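Local coordinates for protein putative alpha-ketoglutarate-dependent taurine dioxygenase (Burkholderia xenovorans, PDB 5HSX) that probably acts as an iron- and 2-oxoglutarate-dependent dioxygenase of the TauD/TfdA family, its natural substrate not established, at residues 90-102 against 283-295. Numbering follows the deposited sequence.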
ATOM      1  N   GLY B  90      23.178  13.052   7.154  1.00 49.45           N
ATOM      2  CA  GLY B  90      23.459  11.779   6.521  1.00 49.65           C
ATOM      3  C   GLY B  90      24.913  11.522   6.208  1.00 42.61           C
ATOM      4  O   GLY B  90      25.210  10.560   5.498  1.00 40.11           O
ATOM      5  N   HIS B  91      25.827  12.336   6.736  1.00 41.51           N
ATOM      6  CA  HIS B  91      27.229  12.256   6.344  1.00 39.20           C
ATOM      7  C   HIS B  91      27.838  10.925   6.773  1.00 39.94           C
ATOM      8  O   HIS B  91      27.650  10.472   7.906  1.00 42.31           O
ATOM      9  CB  HIS B  91      28.015  13.420   6.951  1.00 43.92           C
ATOM     10  CG  HIS B  91      29.465  13.425   6.581  1.00 57.24           C
ATOM     11  ND1 HIS B  91      29.903  13.617   5.287  1.00 62.04           N
ATOM     12  CD2 HIS B  91      30.577  13.255   7.334  1.00 63.45           C
ATOM     13  CE1 HIS B  91      31.223  13.565   5.261  1.00 64.50           C
ATOM     14  NE2 HIS B  91      31.656  13.349   6.490  1.00 62.47           N
ATOM     15  N   VAL B  92      28.561  10.294   5.856  1.00 35.14           N
ATOM     16  CA  VAL B  92      29.323   9.084   6.133  1.00 34.30           C
ATOM     17  C   VAL B  92      30.786   9.432   5.930  1.00 38.71           C
ATOM     18  O   VAL B  92      31.181   9.826   4.825  1.00 36.62           O
ATOM     19  CB  VAL B  92      28.906   7.918   5.221  1.00 32.94           C
ATOM     20  CG1 VAL B  92      29.801   6.707   5.476  1.00 40.10           C
ATOM     21  CG2 VAL B  92      27.425   7.577   5.403  1.00 34.81           C
ATOM     22  N   GLU B  93      31.587   9.295   6.988  1.00 35.98           N
ATOM     23  CA  GLU B  93      32.991   9.690   6.933  1.00 38.72           C
ATOM     24  C   GLU B  93      33.723   8.963   5.811  1.00 39.67           C
ATOM     25  O   GLU B  93      33.629   7.739   5.682  1.00 41.40           O
ATOM     26  CB  GLU B  93      33.678   9.406   8.274  1.00 43.90           C
ATOM     27  CG  GLU B  93      33.320  10.381   9.385  1.00 58.76           C
ATOM     28  CD  GLU B  93      34.094  11.687   9.302  1.00 69.68           C
ATOM     29  OE1 GLU B  93      35.322  11.644   9.072  1.00 75.61           O
ATOM     30  OE2 GLU B  93      33.475  12.760   9.470  1.00 71.51           O
ATOM     31  N   GLY B  94      34.456   9.727   4.997  1.00 35.05           N
ATOM     32  CA  GLY B  94      35.228   9.178   3.900  1.00 36.51           C
ATOM     33  C   GLY B  94      34.453   8.884   2.629  1.00 32.44           C
ATOM     34  O   GLY B  94      35.065   8.454   1.643  1.00 33.74           O
ATOM     35  N   HIS B  95      33.140   9.106   2.608  1.00 31.93           N
ATOM     36  CA  HIS B  95      32.296   8.745   1.464  1.00 33.77           C
ATOM     37  C   HIS B  95      31.262   9.834   1.236  1.00 29.84           C
ATOM     38  O   HIS B  95      30.104   9.720   1.660  1.00 29.11           O
ATOM     39  CB  HIS B  95      31.626   7.384   1.683  1.00 29.66           C
ATOM     40  CG  HIS B  95      32.600   6.276   1.940  1.00 36.03           C
ATOM     41  ND1 HIS B  95      33.371   5.719   0.942  1.00 38.07           N
ATOM     42  CD2 HIS B  95      32.944   5.637   3.083  1.00 37.62           C
ATOM     43  CE1 HIS B  95      34.143   4.779   1.458  1.00 41.54           C
ATOM     44  NE2 HIS B  95      33.904   4.709   2.755  1.00 39.46           N
ATOM     45  N   PRO B  96      31.642  10.909   0.542  1.00 30.76           N
ATOM     46  CA  PRO B  96      30.686  12.004   0.309  1.00 29.96           C
ATOM     47  C   PRO B  96      29.500  11.593  -0.541  1.00 32.97           C
ATOM     48  O   PRO B  96      28.493  12.312  -0.553  1.00 28.40           O
ATOM     49  CB  PRO B  96      31.538  13.070  -0.397  1.00 30.91           C
ATOM     50  CG  PRO B  96      32.634  12.288  -1.054  1.00 31.60           C
ATOM     51  CD  PRO B  96      32.938  11.150  -0.120  1.00 31.20           C
ATOM     52  N   GLU B  97      29.577  10.459  -1.236  1.00 28.43           N
ATOM     53  CA  GLU B  97      28.489  10.010  -2.097  1.00 27.51           C
ATOM     54  C   GLU B  97      27.420   9.236  -1.351  1.00 30.51           C
ATOM     55  O   GLU B  97      26.352   8.992  -1.917  1.00 30.57           O
ATOM     56  CB  GLU B  97      29.013   9.107  -3.219  1.00 30.65           C
ATOM     57  CG  GLU B  97      30.248   9.618  -3.930  1.00 32.63           C
ATOM     58  CD  GLU B  97      31.534   9.183  -3.255  1.00 32.97           C
ATOM     59  OE1 GLU B  97      32.593   9.314  -3.899  1.00 36.72           O
ATOM     60  OE2 GLU B  97      31.491   8.717  -2.087  1.00 33.09           O
ATOM     61  N   VAL B  98      27.682   8.818  -0.117  1.00 28.33           N
ATOM     62  CA  VAL B  98      26.822   7.871   0.582  1.00 26.31           C
ATOM     63  C   VAL B  98      26.114   8.588   1.722  1.00 26.76           C
ATOM     64  O   VAL B  98      26.758   9.248   2.546  1.00 31.15           O
ATOM     65  CB  VAL B  98      27.628   6.669   1.096  1.00 29.80           C
ATOM     66  CG1 VAL B  98      26.708   5.676   1.790  1.00 27.36           C
ATOM     67  CG2 VAL B  98      28.362   6.013  -0.063  1.00 28.53           C
ATOM     68  N   TYR B  99      24.793   8.446   1.773  1.00 27.78           N
ATOM     69  CA  TYR B  99      23.963   9.065   2.797  1.00 26.66           C
ATOM     70  C   TYR B  99      23.446   7.991   3.738  1.00 28.50           C
ATOM     71  O   TYR B  99      22.896   6.979   3.289  1.00 28.48           O
ATOM     72  CB  TYR B  99      22.791   9.819   2.170  1.00 28.02           C
ATOM     73  CG  TYR B  99      23.231  10.804   1.117  1.00 36.92           C
ATOM     74  CD1 TYR B  99      23.289  10.435  -0.223  1.00 49.04           C
ATOM     75  CD2 TYR B  99      23.605  12.095   1.459  1.00 45.34           C
ATOM     76  CE1 TYR B  99      23.701  11.328  -1.195  1.00 53.36           C
ATOM     77  CE2 TYR B  99      24.019  12.998   0.494  1.00 48.68           C
ATOM     78  CZ  TYR B  99      24.067  12.607  -0.830  1.00 49.94           C
ATOM     79  OH  TYR B  99      24.474  13.494  -1.800  1.00 47.46           O
ATOM     80  N   SER B 100      23.609   8.223   5.035  1.00 30.93           N
ATOM     81  CA  SER B 100      23.173   7.278   6.057  1.00 35.88           C
ATOM     82  C   SER B 100      21.707   7.528   6.393  1.00 36.05           C
ATOM     83  O   SER B 100      21.298   8.674   6.593  1.00 34.19           O
ATOM     84  CB  SER B 100      24.047   7.417   7.306  1.00 40.19           C
ATOM     85  OG  SER B 100      23.615   6.553   8.344  1.00 39.96           O
ATOM     86  N   ILE B 101      20.918   6.454   6.434  1.00 32.75           N
ATOM     87  CA  ILE B 101      19.513   6.505   6.828  1.00 41.06           C
ATOM     88  C   ILE B 101      19.347   5.585   8.032  1.00 45.61           C
ATOM     89  O   ILE B 101      19.516   4.363   7.919  1.00 41.12           O
ATOM     90  CB  ILE B 101      18.569   6.093   5.688  1.00 43.56           C
ATOM     91  CG1 ILE B 101      18.460   7.200   4.642  1.00 47.48           C
ATOM     92  CG2 ILE B 101      17.184   5.758   6.231  1.00 45.17           C
ATOM     93  CD1 ILE B 101      19.317   6.979   3.442  1.00 42.68           C
ATOM     94  N   SER B 102      19.036   6.165   9.186  1.00 47.10           N
ATOM     95  CA  SER B 102      18.806   5.365  10.383  1.00 55.65           C
ATOM     96  C   SER B 102      17.722   5.972  11.268  1.00 57.25           C
ATOM     97  O   SER B 102      17.199   5.310  12.165  1.00 64.73           O
ATOM     98  CB  SER B 102      20.106   5.201  11.175  1.00 62.86           C
ATOM     99  OG  SER B 102      20.707   6.456  11.437  1.00 66.06           O
ATOM    100  N   ASP B 283      10.956  -1.680  18.357  1.00 70.24           N
ATOM    101  CA  ASP B 283      12.248  -1.651  19.027  1.00 75.55           C
ATOM    102  C   ASP B 283      13.428  -1.832  18.079  1.00 70.99           C
ATOM    103  O   ASP B 283      14.566  -1.572  18.481  1.00 79.51           O
ATOM    104  CB  ASP B 283      12.287  -2.742  20.102  1.00 81.30           C
ATOM    105  CG  ASP B 283      13.023  -2.307  21.352  1.00 88.06           C
ATOM    106  OD1 ASP B 283      13.809  -1.340  21.275  1.00 88.50           O
ATOM    107  OD2 ASP B 283      12.814  -2.934  22.413  1.00 92.56           O
ATOM    108  N   PHE B 284      13.189  -2.247  16.839  1.00 58.85           N
ATOM    109  CA  PHE B 284      14.258  -2.737  15.980  1.00 46.04           C
ATOM    110  C   PHE B 284      15.125  -1.606  15.433  1.00 54.94           C
ATOM    111  O   PHE B 284      14.630  -0.530  15.087  1.00 50.11           O
ATOM    112  CB  PHE B 284      13.679  -3.522  14.805  1.00 53.49           C
ATOM    113  CG  PHE B 284      12.731  -4.617  15.196  1.00 53.17           C
ATOM    114  CD1 PHE B 284      11.431  -4.629  14.706  1.00 44.67           C
ATOM    115  CD2 PHE B 284      13.140  -5.643  16.030  1.00 50.55           C
ATOM    116  CE1 PHE B 284      10.552  -5.642  15.049  1.00 52.21           C
ATOM    117  CE2 PHE B 284      12.263  -6.659  16.389  1.00 57.96           C
ATOM    118  CZ  PHE B 284      10.968  -6.658  15.896  1.00 61.88           C
ATOM    119  N   ASP B 285      16.422  -1.874  15.322  1.00 48.20           N
ATOM    120  CA  ASP B 285      17.331  -0.952  14.662  1.00 55.14           C
ATOM    121  C   ASP B 285      17.197  -1.083  13.151  1.00 51.05           C
ATOM    122  O   ASP B 285      16.833  -2.140  12.628  1.00 50.43           O
ATOM    123  CB  ASP B 285      18.773  -1.215  15.090  1.00 62.85           C
ATOM    124  CG  ASP B 285      19.071  -0.694  16.481  1.00 79.07           C
ATOM    125  OD1 ASP B 285      18.123  -0.552  17.281  1.00 86.27           O
ATOM    126  OD2 ASP B 285      20.255  -0.422  16.773  1.00 85.61           O
ATOM    127  N   ARG B 286      17.493   0.008  12.447  1.00 50.62           N
ATOM    128  CA  ARG B 286      17.319   0.051  10.999  1.00 43.39           C
ATOM    129  C   ARG B 286      18.389   0.958  10.417  1.00 49.20           C
ATOM    130  O   ARG B 286      18.448   2.142  10.763  1.00 51.77           O
ATOM    131  CB  ARG B 286      15.918   0.550  10.637  1.00 41.96           C
ATOM    132  CG  ARG B 286      15.550   0.462   9.161  1.00 41.18           C
ATOM    133  CD  ARG B 286      14.085   0.832   8.971  1.00 43.68           C
ATOM    134  NE  ARG B 286      13.588   0.672   7.606  1.00 45.91           N
ATOM    135  CZ  ARG B 286      13.537   1.660   6.714  1.00 40.91           C
ATOM    136  NH1 ARG B 286      13.971   2.870   7.046  1.00 38.06           N
ATOM    137  NH2 ARG B 286      13.057   1.443   5.496  1.00 35.53           N
ATOM    138  N   GLN B 287      19.233   0.409   9.543  1.00 37.54           N
ATOM    139  CA  GLN B 287      20.328   1.160   8.939  1.00 33.04           C
ATOM    140  C   GLN B 287      20.357   0.872   7.450  1.00 30.51           C
ATOM    141  O   GLN B 287      20.533  -0.280   7.042  1.00 29.70           O
ATOM    142  CB  GLN B 287      21.676   0.800   9.571  1.00 37.10           C
ATOM    143  CG  GLN B 287      22.864   1.526   8.930  1.00 35.74           C
ATOM    144  CD  GLN B 287      22.910   3.008   9.275  1.00 39.09           C
ATOM    145  OE1 GLN B 287      22.995   3.381  10.444  1.00 45.60           O
ATOM    146  NE2 GLN B 287      22.864   3.856   8.259  1.00 38.01           N
ATOM    147  N   LEU B 288      20.186   1.916   6.646  1.00 28.60           N
ATOM    148  CA  LEU B 288      20.316   1.821   5.203  1.00 26.88           C
ATOM    149  C   LEU B 288      21.297   2.885   4.738  1.00 31.35           C
ATOM    150  O   LEU B 288      21.640   3.810   5.481  1.00 33.40           O
ATOM    151  CB  LEU B 288      18.960   1.992   4.498  1.00 27.58           C
ATOM    152  CG  LEU B 288      17.849   0.990   4.844  1.00 26.94           C
ATOM    153  CD1 LEU B 288      17.027   1.468   6.032  1.00 28.33           C
ATOM    154  CD2 LEU B 288      16.949   0.738   3.629  1.00 26.89           C
ATOM    155  N   TYR B 289      21.758   2.740   3.498  1.00 25.96           N
ATOM    156  CA  TYR B 289      22.636   3.727   2.882  1.00 26.63           C
ATOM    157  C   TYR B 289      22.143   4.000   1.475  1.00 24.81           C
ATOM    158  O   TYR B 289      21.677   3.085   0.789  1.00 24.88           O
ATOM    159  CB  TYR B 289      24.096   3.257   2.850  1.00 25.98           C
ATOM    160  CG  TYR B 289      24.666   3.071   4.228  1.00 29.18           C
ATOM    161  CD1 TYR B 289      25.162   4.153   4.951  1.00 30.39           C
ATOM    162  CD2 TYR B 289      24.689   1.815   4.821  1.00 32.39           C
ATOM    163  CE1 TYR B 289      25.677   3.980   6.240  1.00 30.88           C
ATOM    164  CE2 TYR B 289      25.201   1.634   6.093  1.00 32.15           C
ATOM    165  CZ  TYR B 289      25.692   2.717   6.794  1.00 31.17           C
ATOM    166  OH  TYR B 289      26.195   2.522   8.056  1.00 33.62           O
ATOM    167  N   ARG B 290      22.235   5.263   1.057  1.00 23.41           N
ATOM    168  CA  ARG B 290      21.687   5.702  -0.214  1.00 22.26           C
ATOM    169  C   ARG B 290      22.751   6.448  -1.004  1.00 23.64           C
ATOM    170  O   ARG B 290      23.547   7.207  -0.442  1.00 24.05           O
ATOM    171  CB  ARG B 290      20.451   6.610  -0.029  1.00 24.80           C
ATOM    172  CG  ARG B 290      19.949   7.204  -1.344  1.00 27.38           C
ATOM    173  CD  ARG B 290      18.629   7.964  -1.258  1.00 32.67           C
ATOM    174  NE  ARG B 290      18.476   8.783  -0.063  1.00 36.38           N
ATOM    175  CZ  ARG B 290      19.020   9.983   0.124  1.00 37.60           C
ATOM    176  NH1 ARG B 290      19.795  10.527  -0.799  1.00 43.08           N
ATOM    177  NH2 ARG B 290      18.795  10.642   1.251  1.00 39.47           N
ATOM    178  N   THR B 291      22.773   6.203  -2.303  1.00 22.61           N
ATOM    179  CA  THR B 291      23.463   7.063  -3.252  1.00 21.83           C
ATOM    180  C   THR B 291      22.412   7.628  -4.194  1.00 23.34           C
ATOM    181  O   THR B 291      21.334   7.045  -4.359  1.00 21.69           O
ATOM    182  CB  THR B 291      24.517   6.292  -4.046  1.00 24.26           C
ATOM    183  OG1 THR B 291      23.882   5.206  -4.732  1.00 24.63           O
ATOM    184  CG2 THR B 291      25.605   5.742  -3.119  1.00 27.12           C
ATOM    185  N   THR B 292      22.694   8.783  -4.796  1.00 23.10           N
ATOM    186  CA  THR B 292      21.766   9.295  -5.794  1.00 23.80           C
ATOM    187  C   THR B 292      22.554   9.830  -6.981  1.00 23.36           C
ATOM    188  O   THR B 292      23.731  10.191  -6.868  1.00 22.64           O
ATOM    189  CB  THR B 292      20.790  10.372  -5.242  1.00 31.04           C
ATOM    190  OG1 THR B 292      21.399  11.657  -5.230  1.00 34.12           O
ATOM    191  CG2 THR B 292      20.324  10.046  -3.820  1.00 20.40           C
ATOM    192  N   LEU B 293      21.896   9.831  -8.129  1.00 20.67           N
ATOM    193  CA  LEU B 293      22.519  10.163  -9.400  1.00 22.56           C
ATOM    194  C   LEU B 293      22.032  11.527  -9.869  1.00 26.25           C
ATOM    195  O   LEU B 293      20.827  11.802  -9.840  1.00 22.70           O
ATOM    196  CB  LEU B 293      22.208   9.089 -10.441  1.00 24.20           C
ATOM    197  CG  LEU B 293      22.609   7.659 -10.054  1.00 27.81           C
ATOM    198  CD1 LEU B 293      22.275   6.683 -11.180  1.00 28.69           C
ATOM    199  CD2 LEU B 293      24.091   7.581  -9.705  1.00 26.53           C
ATOM    200  N   VAL B 294      22.977  12.361 -10.318  1.00 22.37           N
ATOM    201  CA  VAL B 294      22.681  13.731 -10.741  1.00 19.98           C
ATOM    202  C   VAL B 294      21.743  13.723 -11.941  1.00 22.36           C
ATOM    203  O   VAL B 294      21.978  13.015 -12.926  1.00 24.06           O
ATOM    204  CB  VAL B 294      23.998  14.462 -11.066  1.00 23.91           C
ATOM    205  CG1 VAL B 294      23.739  15.873 -11.608  1.00 28.61           C
ATOM    206  CG2 VAL B 294      24.909  14.503  -9.829  1.00 24.39           C
ATOM    207  N   GLY B 295      20.677  14.523 -11.868  1.00 21.37           N
ATOM    208  CA  GLY B 295      19.695  14.612 -12.924  1.00 25.41           C
ATOM    209  C   GLY B 295      19.783  15.939 -13.666  1.00 30.05           C
ATOM    210  O   GLY B 295      20.518  16.852 -13.292  1.00 27.92           O
TER
HETATM  211  O   HOH W   1      25.267   9.951  -4.083  1.00 22.83           O
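Tyr99 and Ile101 pair with Arg290 and Leu288 through four backbone hydrogen bonds, which join the short strand 99-101 antiparallel to 287-293; the straightest runs from Leu288 N to Ile101 O (2.8 Å).

On one face, the Tyr99 ring and the Arg290 guanidinium are nearly parallel, their planes 20° apart, but offset from each other, so that Arg290 NH1 comes nearest to Tyr99 CD1, at 3.5 Å. A bend at chi3 (40°) turns the arginine chain back toward the tyrosine, and Tyr99 CB sits over one guanidinium face. Behind that bend, the Ile101 CD1 methyl fills the hollow beside the arginine stem, 3.7 Å from Arg290 CB. Helix 313-322 covers this patch: Arg290 NH1 bonds to Val320 O, while Tyr99 OH turns to Thr83.

On the other face the Tyr289 ring is the main bump. Val98 CG1 wedges in at its root, 3.7 Å from Tyr289 CB, and Val92 CG2 meets the ring edge. Gln287, bent at chi2 (72°), lays NE2 over one face of the same ring, toward its rim. From there NE2 donates to Ser100 OG (2.8 Å) and also to Leu288 O, and these two bonds hold the amide in its orientation. Leu288 O in turn accepts Ile101 N and Gln287 NE2 from opposite faces of its plane. Further along, the Thr291 methyl CG2 nestles against Glu97 O and Val98 CG2.

Past the end of the pairing, a water accepts from Thr292 N and donates to Glu97 O, bridging the diverging chains. Strand 99-101 is an outermost strand of the seven-stranded mixed sheet within this chain, added beside 287-293 in the double-stranded beta-helix (jelly-roll) fold of TauD-like, cupin-related dioxygenases.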